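Long-range contacts in Afp1 (Serratia entomophila, PDB 6RBN), which probably forms the inner tube of the anti-feeding prophage, a contractile injection system, by stacking into a hollow cylinder inside the sheath: residues N111-F116 with M140-T145; S34-N39 with P62-S67. All blocks are in the same frame, centred on the assembly; numbering follows the deposited sequence.

Interaction 1. Residues N111-F116 with M140-T145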
loop_
_atom_site.group_PDB
_atom_site.type_symbol
_atom_site.label_atom_id
_atom_site.label_comp_id
_atom_site.label_asym_id
_atom_site.label_seq_id
_atom_site.Cartn_x
_atom_site.Cartn_y
_atom_site.Cartn_z
ATOM N N ASN A 111 24.265 -45.794 -17.868
ATOM C CA ASN A 111 24.362 -47.185 -17.457
ATOM C C ASN A 111 25.421 -47.345 -16.378
ATOM O O ASN A 111 26.481 -46.722 -16.433
ATOM C CB ASN A 111 24.697 -48.083 -18.644
ATOM C CG ASN A 111 23.627 -48.065 -19.697
ATOM O OD1 ASN A 111 23.854 -47.630 -20.821
ATOM N ND2 ASN A 111 22.443 -48.533 -19.339
ATOM N N VAL A 112 25.119 -48.188 -15.394
ATOM C CA VAL A 112 25.993 -48.463 -14.261
ATOM C C VAL A 112 26.172 -49.972 -14.181
ATOM O O VAL A 112 25.187 -50.713 -14.226
ATOM C CB VAL A 112 25.400 -47.904 -12.957
ATOM C CG1 VAL A 112 26.209 -48.317 -11.779
ATOM C CG2 VAL A 112 25.298 -46.394 -13.025
ATOM N N SER A 113 27.419 -50.434 -14.084
ATOM C CA SER A 113 27.705 -51.832 -14.394
ATOM C C SER A 113 27.444 -52.772 -13.219
ATOM O O SER A 113 26.594 -53.662 -13.307
ATOM C CB SER A 113 29.144 -51.967 -14.876
ATOM O OG SER A 113 29.463 -53.316 -15.153
ATOM N N ASN A 114 28.176 -52.615 -12.118
ATOM C CA ASN A 114 28.045 -53.527 -10.975
ATOM C C ASN A 114 27.943 -52.690 -9.708
ATOM O O ASN A 114 28.955 -52.379 -9.077
ATOM C CB ASN A 114 29.206 -54.506 -10.896
ATOM C CG ASN A 114 29.140 -55.577 -11.951
ATOM O OD1 ASN A 114 28.073 -56.110 -12.245
ATOM N ND2 ASN A 114 30.287 -55.914 -12.522
ATOM N N ALA A 115 26.721 -52.349 -9.326
ATOM C CA ALA A 115 26.484 -51.521 -8.157
ATOM C C ALA A 115 26.058 -52.383 -6.979
ATOM O O ALA A 115 25.310 -53.347 -7.140
ATOM C CB ALA A 115 25.421 -50.465 -8.449
ATOM N N PHE A 116 26.549 -52.032 -5.794
ATOM C CA PHE A 116 26.161 -52.695 -4.561
ATOM C C PHE A 116 26.111 -51.640 -3.468
ATOM O O PHE A 116 26.866 -50.664 -3.527
ATOM C CB PHE A 116 27.127 -53.841 -4.204
ATOM C CG PHE A 116 28.535 -53.409 -3.896
ATOM C CD1 PHE A 116 29.463 -53.266 -4.909
ATOM C CD2 PHE A 116 28.944 -53.216 -2.587
ATOM C CE1 PHE A 116 30.754 -52.889 -4.627
ATOM C CE2 PHE A 116 30.230 -52.839 -2.306
ATOM C CZ PHE A 116 31.135 -52.679 -3.326
ATOM N N MET A 140 28.414 -48.402 -4.664
ATOM C CA MET A 140 29.764 -48.510 -5.193
ATOM C C MET A 140 29.706 -49.268 -6.508
ATOM O O MET A 140 29.183 -50.383 -6.562
ATOM C CB MET A 140 30.683 -49.227 -4.209
ATOM C CG MET A 140 32.121 -49.374 -4.679
ATOM S SD MET A 140 33.041 -47.833 -4.755
ATOM C CE MET A 140 33.338 -47.561 -3.012
ATOM N N ALA A 141 30.236 -48.664 -7.564
ATOM C CA ALA A 141 30.206 -49.290 -8.877
ATOM C C ALA A 141 31.601 -49.349 -9.469
ATOM O O ALA A 141 32.579 -49.054 -8.780
ATOM C CB ALA A 141 29.269 -48.532 -9.806
ATOM N N ASP A 142 31.709 -49.718 -10.742
ATOM C CA ASP A 142 33.021 -49.831 -11.364
ATOM C C ASP A 142 33.153 -49.026 -12.651
ATOM O O ASP A 142 34.254 -48.572 -12.980
ATOM C CB ASP A 142 33.348 -51.301 -11.606
ATOM C CG ASP A 142 32.229 -52.031 -12.266
ATOM O OD1 ASP A 142 31.163 -51.414 -12.422
ATOM O OD2 ASP A 142 32.404 -53.215 -12.613
ATOM N N ARG A 143 32.059 -48.831 -13.384
ATOM C CA ARG A 143 32.099 -47.931 -14.527
ATOM C C ARG A 143 30.724 -47.322 -14.749
ATOM O O ARG A 143 29.706 -47.852 -14.307
ATOM C CB ARG A 143 32.571 -48.631 -15.806
ATOM C CG ARG A 143 31.595 -49.625 -16.359
ATOM C CD ARG A 143 32.134 -50.311 -17.590
ATOM N NE ARG A 143 31.150 -51.231 -18.152
ATOM C CZ ARG A 143 31.022 -52.501 -17.785
ATOM N NH1 ARG A 143 30.101 -53.266 -18.347
ATOM N NH2 ARG A 143 31.826 -53.011 -16.863
ATOM N N VAL A 144 30.723 -46.180 -15.435
ATOM C CA VAL A 144 29.513 -45.472 -15.841
ATOM C C VAL A 144 29.635 -45.177 -17.327
ATOM O O VAL A 144 30.587 -44.515 -17.752
ATOM C CB VAL A 144 29.309 -44.165 -15.052
ATOM C CG1 VAL A 144 28.171 -43.364 -15.642
ATOM C CG2 VAL A 144 29.027 -44.454 -13.597
ATOM N N THR A 145 28.688 -45.672 -18.116
ATOM C CA THR A 145 28.655 -45.405 -19.544
ATOM C C THR A 145 27.373 -44.669 -19.904
ATOM O O THR A 145 26.381 -44.712 -19.176
ATOM C CB THR A 145 28.769 -46.694 -20.366
ATOM O OG1 THR A 145 27.679 -47.565 -20.050
ATOM C CG2 THR A 145 30.080 -47.401 -20.080
#
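Two flat groups take part in the contact, one at its Phe-116 end and one over the corner at Ser-113. Over one face of the Phe-116 ring lies Met-140 CB, a CH-pi contact 4.0 Å from the ring centroid and 27° off its normal. Phe-116 reaches it with CG in the crowded position between N and the carbonyl carbon (chi1 65°), so that ring and Met-140 side chain run side by side in the same direction. The other flat group is the Arg-143 guanidinium, which carries Ser-113 CB 3.4 Å above its plane, over the centre. Ser-113 OG sits on that same face and is not hydrogen-bonded to NH1 or NH2.

Backbone bonds hold the antiparallel pair at both ends. At one, Asn-111 N gives to Thr-145 O (2.7 Å) and Thr-145 N returns to Asn-111 O, both in the carbonyl plane. At the other, Met-140 N reaches Phe-116 O almost straight (3.0 Å, 171°), whereas Phe-116 N meets Met-140 O from above the carbonyl plane. From the Asn-111 end pairing runs on through Val-112 and Val-144, thins to a weak bond from Ser-113 N to Arg-143 O, and is interrupted only at the corner. Here Asp-142 OD1 stands in for a backbone acceptor, taking Asn-114 N at 3.2 Å from above the carboxylate plane. The same oxygen takes a weak bond from Arg-143 N.

On the buried side, Val-112 CG1, anti to its own N, packs against Ala-141 CB at 3.6 Å. Lys-54 of a second subunit packs on Phe-116 and Asp-142, while Afp2 reaches Asn-111 and Arg-143. Strand 109-121 bends here to pair with 134-140 and 144-148, consistent with the barrel of the gp19-like tail tube family.

Interaction 2. Residues S34-N39 with P62-S67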
loop_
_atom_site.group_PDB
_atom_site.type_symbol
_atom_site.label_atom_id
_atom_site.label_comp_id
_atom_site.label_asym_id
_atom_site.label_seq_id
_atom_site.Cartn_x
_atom_site.Cartn_y
_atom_site.Cartn_z
ATOM N N SER A 34 22.528 -38.774 -8.049
ATOM C CA SER A 34 23.714 -37.963 -8.269
ATOM C C SER A 34 24.964 -38.826 -8.198
ATOM O O SER A 34 24.941 -39.954 -7.704
ATOM C CB SER A 34 23.806 -36.826 -7.247
ATOM O OG SER A 34 23.993 -37.335 -5.941
ATOM N N GLY A 35 26.059 -38.276 -8.709
ATOM C CA GLY A 35 27.352 -38.917 -8.604
ATOM C C GLY A 35 27.711 -39.858 -9.725
ATOM O O GLY A 35 28.530 -40.758 -9.516
ATOM N N LEU A 36 27.136 -39.685 -10.909
ATOM C CA LEU A 36 27.384 -40.603 -12.018
ATOM C C LEU A 36 28.488 -40.043 -12.911
ATOM O O LEU A 36 28.323 -39.834 -14.109
ATOM C CB LEU A 36 26.097 -40.857 -12.797
ATOM C CG LEU A 36 25.089 -41.843 -12.192
ATOM C CD1 LEU A 36 24.197 -41.227 -11.128
ATOM C CD2 LEU A 36 24.258 -42.480 -13.264
ATOM N N ASP A 37 29.647 -39.838 -12.301
ATOM C CA ASP A 37 30.760 -39.165 -12.947
ATOM C C ASP A 37 31.668 -40.173 -13.641
ATOM O O ASP A 37 31.585 -41.382 -13.421
ATOM C CB ASP A 37 31.560 -38.363 -11.922
ATOM C CG ASP A 37 30.716 -37.333 -11.207
ATOM O OD1 ASP A 37 29.676 -36.924 -11.760
ATOM O OD2 ASP A 37 31.095 -36.921 -10.092
ATOM N N ILE A 38 32.544 -39.653 -14.495
ATOM C CA ILE A 38 33.614 -40.423 -15.124
ATOM C C ILE A 38 34.896 -39.663 -14.819
ATOM O O ILE A 38 35.189 -38.653 -15.462
ATOM C CB ILE A 38 33.415 -40.592 -16.634
ATOM C CG1 ILE A 38 32.121 -41.336 -16.936
ATOM C CG2 ILE A 38 34.575 -41.351 -17.244
ATOM C CD1 ILE A 38 31.754 -41.315 -18.391
ATOM N N ASN A 39 35.662 -40.134 -13.840
ATOM C CA ASN A 39 36.843 -39.433 -13.360
ATOM C C ASN A 39 38.095 -40.240 -13.668
ATOM O O ASN A 39 38.096 -41.464 -13.545
ATOM C CB ASN A 39 36.759 -39.191 -11.857
ATOM C CG ASN A 39 35.679 -38.210 -11.482
ATOM O OD1 ASN A 39 35.499 -37.187 -12.132
ATOM N ND2 ASN A 39 34.947 -38.517 -10.421
ATOM N N PRO A 62 33.035 -44.964 -9.429
ATOM C CA PRO A 62 31.989 -43.984 -9.144
ATOM C C PRO A 62 31.273 -44.282 -7.837
ATOM O O PRO A 62 31.087 -45.434 -7.446
ATOM C CB PRO A 62 31.042 -44.134 -10.339
ATOM C CG PRO A 62 31.235 -45.524 -10.780
ATOM C CD PRO A 62 32.669 -45.853 -10.541
ATOM N N ASN A 63 30.879 -43.209 -7.158
ATOM C CA ASN A 63 30.086 -43.282 -5.936
ATOM C C ASN A 63 28.746 -42.622 -6.219
ATOM O O ASN A 63 28.679 -41.409 -6.435
ATOM C CB ASN A 63 30.803 -42.611 -4.770
ATOM C CG ASN A 63 32.061 -43.344 -4.370
ATOM O OD1 ASN A 63 33.171 -42.832 -4.520
ATOM N ND2 ASN A 63 31.897 -44.552 -3.855
ATOM N N ILE A 64 27.684 -43.419 -6.210
ATOM C CA ILE A 64 26.384 -43.026 -6.734
ATOM C C ILE A 64 25.403 -42.930 -5.580
ATOM O O ILE A 64 25.315 -43.843 -4.755
ATOM C CB ILE A 64 25.915 -44.029 -7.798
ATOM C CG1 ILE A 64 26.901 -44.007 -8.958
ATOM C CG2 ILE A 64 24.515 -43.718 -8.278
ATOM C CD1 ILE A 64 26.753 -45.146 -9.877
ATOM N N THR A 65 24.668 -41.823 -5.521
ATOM C CA THR A 65 23.710 -41.557 -4.459
ATOM C C THR A 65 22.302 -41.590 -5.027
ATOM O O THR A 65 21.977 -40.816 -5.931
ATOM C CB THR A 65 23.987 -40.201 -3.812
ATOM O OG1 THR A 65 25.252 -40.234 -3.140
ATOM C CG2 THR A 65 22.888 -39.838 -2.842
ATOM N N LEU A 66 21.474 -42.485 -4.500
ATOM C CA LEU A 66 20.056 -42.554 -4.822
ATOM C C LEU A 66 19.262 -42.281 -3.555
ATOM O O LEU A 66 19.662 -42.702 -2.467
ATOM C CB LEU A 66 19.677 -43.925 -5.382
ATOM C CG LEU A 66 20.281 -44.379 -6.707
ATOM C CD1 LEU A 66 19.877 -45.806 -6.997
ATOM C CD2 LEU A 66 19.838 -43.478 -7.821
ATOM N N SER A 67 18.144 -41.575 -3.683
ATOM C CA SER A 67 17.321 -41.289 -2.517
ATOM C C SER A 67 15.849 -41.348 -2.886
ATOM O O SER A 67 15.438 -40.779 -3.899
ATOM C CB SER A 67 17.659 -39.923 -1.917
ATOM O OG SER A 67 17.286 -38.883 -2.790
#
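One antiparallel bridge followed by a tight inverse gamma turn makes up this contact, where strand 32-34 leaves the edge of strand 63-69 in the gp19-like barrel. Ser-34 and Thr-65 form the hydrogen-bonded pair: Thr-65 N points almost straight at Ser-34 O (2.9 Å, 175°), and Ser-34 N gives to Thr-65 O at 3.0 Å. Both bonds lie in the carbonyl plane. On the face these two residues share, Ser-34 OG, held between N and the carbonyl carbon (chi1 65°), comes 3.6 Å from Thr-65 CB.

Gly-35 then breaks the pairing. Its CA meets Asn-63 O in a CH contact of 3.6 Å, and a beta carbon would clash with that oxygen. Independently, its backbone angles, with a phi of 90°, would jam a beta carbon against Ser-34 O and by themselves call for glycine. Leu-36 centres the turn, with a weak bond from Asp-37 N to Gly-35 O. The Leu-36 and Ile-64 side chains cross obliquely, CD1 meeting CG2 at 3.8 Å.

Both side chains also touch Val-112 of strand 109-121. Strand 63-69 pairs along its other edge with strand 134-140, and Ile-38 and Asn-39 continue into an antiparallel sheet with a neighbouring copy of Afp1.

In the fold
Along the chain the two come in series, both segments of interaction 2 preceding those of interaction 1, and their centres lie about 9 Å apart. Both reach the same antiparallel sheet, though 38-39 starts strand 38-46 of a second one. Strand 134-140 connects them, pairing with 63-69 and with 109-121. They touch directly: Met-140 CE packs on Asn-63 ND2 at 3.4 Å, Ala-141 meets Pro-62, and Ile-38 CD1 approaches Val-144 O. Two interruptions of strand pairing therefore sit close together. The neighbouring subunit that pairs with 38-39 also meets Thr-145, through its Tyr-78; another copy, through its Lys-54 and Thr-42, and Afp2 reach interaction 1 too, consistent with a tube built by subunit-to-subunit contacts.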